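Octenoyl-CoA reductase/carboxylase from Streptomyces sp. probably reduces and carboxylates 2-octenoyl-CoA with NADPH, as a homotetrameric enzyme of the enoyl reductase family. Local coordinates of one contact, PDB 4A10 (chain A, 2.25 Å), residues D116-V121 and L191-A196, beside the matching contact of the related alcohol dehydrogenase from Thermus thermophilus, PDB 2EIH (chain B, 2.30 Å), residues D64-V69 and L139-A144. Both blocks share one frame: the second was fitted to the first on N, CA, C and O of the twelve residues, RMSD 0.39 Å. Numbering follows each deposited sequence.

Structure 1 (4A10); sequences DCSGVV and LTWEEA.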
# COMPACT_ATOMS: atom_id res chain seq x y z
N ASP A 116 26.72 2.46 16.13
CA ASP A 116 27.16 1.67 14.98
C ASP A 116 28.42 0.91 15.32
O ASP A 116 29.16 1.32 16.21
CB ASP A 116 27.61 2.61 13.85
CG ASP A 116 26.67 2.61 12.71
OD1 ASP A 116 26.00 1.58 12.51
OD2 ASP A 116 26.61 3.64 12.01
N CYS A 117 28.71 -0.16 14.60
CA CYS A 117 30.02 -0.77 14.70
C CYS A 117 30.18 -2.03 13.87
O CYS A 117 29.21 -2.62 13.40
CB CYS A 117 30.40 -1.02 16.17
SG CYS A 117 29.96 -2.66 16.78
N SER A 118 31.44 -2.43 13.70
CA SER A 118 31.75 -3.72 13.12
C SER A 118 32.70 -4.40 14.07
O SER A 118 33.47 -3.73 14.77
CB SER A 118 32.36 -3.56 11.72
OG SER A 118 33.59 -2.88 11.74
N GLY A 119 32.66 -5.72 14.11
CA GLY A 119 33.49 -6.44 15.03
C GLY A 119 33.36 -7.94 14.96
O GLY A 119 32.86 -8.50 13.98
N VAL A 120 33.79 -8.58 16.03
CA VAL A 120 33.90 -10.02 16.13
C VAL A 120 33.14 -10.46 17.38
O VAL A 120 33.40 -9.98 18.48
CB VAL A 120 35.41 -10.47 16.22
CG1 VAL A 120 35.54 -11.98 16.28
CG2 VAL A 120 36.22 -9.94 15.05
N VAL A 121 32.19 -11.37 17.20
CA VAL A 121 31.49 -12.00 18.34
C VAL A 121 32.48 -12.70 19.26
O VAL A 121 33.30 -13.51 18.80
CB VAL A 121 30.40 -13.01 17.85
CG1 VAL A 121 29.73 -13.77 19.03
CG2 VAL A 121 29.34 -12.28 17.00
N LEU A 191 34.89 -5.48 2.66
CA LEU A 191 35.19 -4.23 3.34
C LEU A 191 36.19 -4.38 4.49
O LEU A 191 36.29 -5.45 5.09
CB LEU A 191 33.91 -3.55 3.85
CG LEU A 191 32.86 -3.25 2.79
CD1 LEU A 191 31.60 -2.71 3.42
CD2 LEU A 191 33.40 -2.29 1.71
N THR A 192 36.92 -3.30 4.77
CA THR A 192 37.69 -3.19 6.00
C THR A 192 36.74 -2.94 7.17
O THR A 192 35.56 -2.59 6.97
CB THR A 192 38.72 -2.01 5.95
OG1 THR A 192 38.02 -0.77 5.85
CG2 THR A 192 39.69 -2.14 4.76
N TRP A 193 37.25 -3.10 8.39
CA TRP A 193 36.48 -2.81 9.59
C TRP A 193 35.87 -1.41 9.58
O TRP A 193 34.67 -1.24 9.77
CB TRP A 193 37.36 -2.99 10.84
CG TRP A 193 37.83 -4.38 11.03
CD1 TRP A 193 39.12 -4.83 10.95
CD2 TRP A 193 37.03 -5.52 11.34
NE1 TRP A 193 39.18 -6.17 11.21
CE2 TRP A 193 37.91 -6.63 11.44
CE3 TRP A 193 35.66 -5.72 11.57
CZ2 TRP A 193 37.45 -7.92 11.74
CZ3 TRP A 193 35.21 -7.01 11.86
CH2 TRP A 193 36.10 -8.09 11.94
N GLU A 194 36.72 -0.41 9.32
CA GLU A 194 36.29 0.97 9.32
C GLU A 194 35.27 1.24 8.20
O GLU A 194 34.27 1.91 8.43
CB GLU A 194 37.50 1.94 9.31
CG GLU A 194 38.49 1.81 8.15
CD GLU A 194 39.49 0.66 8.27
OE1 GLU A 194 39.41 -0.18 9.20
OE2 GLU A 194 40.38 0.60 7.40
N GLU A 195 35.48 0.66 7.02
CA GLU A 195 34.51 0.80 5.93
C GLU A 195 33.15 0.27 6.30
O GLU A 195 32.14 0.93 6.04
CB GLU A 195 35.00 0.10 4.67
CG GLU A 195 35.98 0.92 3.87
CD GLU A 195 36.88 0.07 2.98
OE1 GLU A 195 36.65 -1.15 2.86
OE2 GLU A 195 37.83 0.63 2.39
N ALA A 196 33.12 -0.90 6.95
CA ALA A 196 31.90 -1.60 7.29
C ALA A 196 31.15 -0.89 8.40
O ALA A 196 29.91 -0.96 8.48
CB ALA A 196 32.21 -3.02 7.68

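Structure 2 (2EIH); sequences DGSGVV and LSFEEA.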
# COMPACT_ATOMS: atom_id res chain seq x y z
N ASP B 64 26.74 2.96 15.54
CA ASP B 64 27.36 2.16 14.49
C ASP B 64 28.59 1.41 14.99
O ASP B 64 29.40 1.95 15.76
CB ASP B 64 27.79 3.05 13.34
CG ASP B 64 26.77 3.09 12.25
OD1 ASP B 64 26.69 4.13 11.56
OD2 ASP B 64 26.06 2.06 12.06
N GLY B 65 28.76 0.18 14.53
CA GLY B 65 29.91 -0.58 14.94
C GLY B 65 30.08 -1.87 14.16
O GLY B 65 29.13 -2.41 13.58
N SER B 66 31.31 -2.35 14.13
CA SER B 66 31.60 -3.61 13.46
C SER B 66 32.61 -4.31 14.33
O SER B 66 33.30 -3.68 15.11
CB SER B 66 32.16 -3.38 12.05
OG SER B 66 33.38 -2.68 12.10
N GLY B 67 32.68 -5.63 14.21
CA GLY B 67 33.62 -6.36 15.01
C GLY B 67 33.51 -7.84 14.79
O GLY B 67 32.99 -8.30 13.77
N VAL B 68 34.00 -8.59 15.78
CA VAL B 68 34.01 -10.04 15.74
C VAL B 68 33.23 -10.59 16.92
O VAL B 68 33.30 -10.03 18.01
CB VAL B 68 35.45 -10.56 15.82
CG1 VAL B 68 35.47 -12.07 15.67
CG2 VAL B 68 36.31 -9.90 14.73
N VAL B 69 32.49 -11.67 16.70
CA VAL B 69 31.72 -12.27 17.79
C VAL B 69 32.67 -12.75 18.88
O VAL B 69 33.61 -13.49 18.61
CB VAL B 69 30.91 -13.50 17.32
CG1 VAL B 69 30.24 -14.15 18.52
CG2 VAL B 69 29.87 -13.08 16.29
N LEU B 139 35.19 -5.76 2.74
CA LEU B 139 35.40 -4.48 3.42
C LEU B 139 36.29 -4.50 4.65
O LEU B 139 36.44 -5.54 5.30
CB LEU B 139 34.06 -3.88 3.85
CG LEU B 139 33.03 -3.44 2.81
CD1 LEU B 139 31.92 -2.74 3.56
CD2 LEU B 139 33.65 -2.51 1.77
N SER B 140 36.88 -3.35 4.97
CA SER B 140 37.71 -3.24 6.16
C SER B 140 36.74 -2.98 7.29
O SER B 140 35.62 -2.52 7.05
CB SER B 140 38.65 -2.05 6.08
OG SER B 140 37.92 -0.87 6.35
N PHE B 141 37.15 -3.25 8.51
CA PHE B 141 36.25 -3.00 9.63
C PHE B 141 35.74 -1.53 9.71
O PHE B 141 34.59 -1.30 10.07
CB PHE B 141 36.94 -3.44 10.93
CG PHE B 141 36.95 -4.93 11.13
CD1 PHE B 141 35.78 -5.61 11.45
CD2 PHE B 141 38.13 -5.66 11.02
CE1 PHE B 141 35.79 -6.98 11.65
CE2 PHE B 141 38.14 -7.04 11.22
CZ PHE B 141 36.98 -7.70 11.53
N GLU B 142 36.57 -0.55 9.34
CA GLU B 142 36.14 0.85 9.40
C GLU B 142 35.09 1.15 8.33
O GLU B 142 34.22 1.99 8.52
CB GLU B 142 37.31 1.82 9.23
CG GLU B 142 38.37 1.73 10.33
CD GLU B 142 39.36 0.59 10.11
OE1 GLU B 142 39.10 -0.28 9.26
OE2 GLU B 142 40.41 0.59 10.79
N GLU B 143 35.20 0.47 7.19
CA GLU B 143 34.27 0.66 6.09
C GLU B 143 32.93 0.03 6.50
O GLU B 143 31.85 0.61 6.30
CB GLU B 143 34.83 -0.00 4.82
CG GLU B 143 35.98 0.74 4.16
CD GLU B 143 36.54 0.02 2.92
OE1 GLU B 143 37.05 0.71 2.02
OE2 GLU B 143 36.44 -1.22 2.85
N ALA B 144 33.00 -1.16 7.10
CA ALA B 144 31.81 -1.87 7.55
C ALA B 144 31.06 -1.04 8.59
O ALA B 144 29.86 -0.79 8.45
CB ALA B 144 32.21 -3.22 8.14

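Structure 1 (4A10)
Ser118 and Trp193 join strand 117-124, in the sheet of the GroES-like domain, to the first turn of the short helix 193-197. Ser118 OG donates to Trp193 O (2.8 Å) from out of the carbonyl plane; it stands between the backbone N and the carbonyl carbon (chi1 64°), which brings it onto that oxygen. CB of Ser118 also packs against CB of Ala196 (4.1 Å). The six-membered half of the indole lies along the strand, with CZ3 of Trp193 3.5 Å from Gly119 O and CH2 3.6 Å from Val120 CG2. A capping box fixes the helix start: Glu195 N donates to Thr192 OG1 (3.1 Å) and Thr192 N to Glu195 OE1 (2.9 Å). Thr192 OG1 lies 3.1 Å from Glu194 OE2, which accepts from Gly419 N. The Trp193 side chain also touches Lys187. Cys117 pairs through its backbone with Val139.

Structure 2 (2EIH)
Ser66 meets Phe141 through a hydrogen bond from Ser66 OG to Phe141 O (2.7 Å), made from out of the carbonyl plane; OG stands between the backbone N and the carbonyl carbon (chi1 62°), which brings it onto that oxygen. CB of Ser66 also packs against CB of Ala144 (3.9 Å). The phenyl ring lies along the strand, with CE1 of Phe141 3.8 Å from Gly67 O and CZ 3.9 Å from Val68 CG2. A capping box fixes the helix start: Glu143 N donates to Ser140 OG (3.1 Å) and Ser140 N to Glu143 OE2 (3.0 Å). Ser140 OG in turn donates to Glu142 OE1 (3.2 Å), and Gln341 hydrogen-bonds the other oxygen of that carboxylate. The Phe141 side chain also touches Lys135. Gly65 pairs through its backbone with Ile87.

Comparison
Both structures tie the strand to the helix by the same serine bond, Ser118(A) OG to Trp193(A) O and Ser66(B) OG to Phe141(B) O, and both start the helix with a capping box; the side chains of Ser118(A) and Val120(A) keep the places of their counterparts. The main exchange is Trp193(A) against Phe141(B). From coincident CB atoms the phenyl ring broadly follows the six-membered half of the indole: CZ2 of Trp193(A) and CZ of Phe141(B) are 0.6 Å apart after superposition. Each ring touches the glycine and valine of its strand, Gly119(A) and Val120(A) or Gly67(B) and Val68(B). OG1 of Thr192(A) and OG of Ser140(B) lie 0.5 Å apart, which keeps the capping link, while CG2 of Thr192(A) has no counterpart in Ser140(B). Although the glutamates lie differently, a close polar pair is kept, Thr192(A) OG1 with Glu194(A) OE2 and Ser140(B) OG with Glu142(B) OE1. Facing away from the helix, the buried CB and SG of Cys117(A) have no counterpart in Gly65(B).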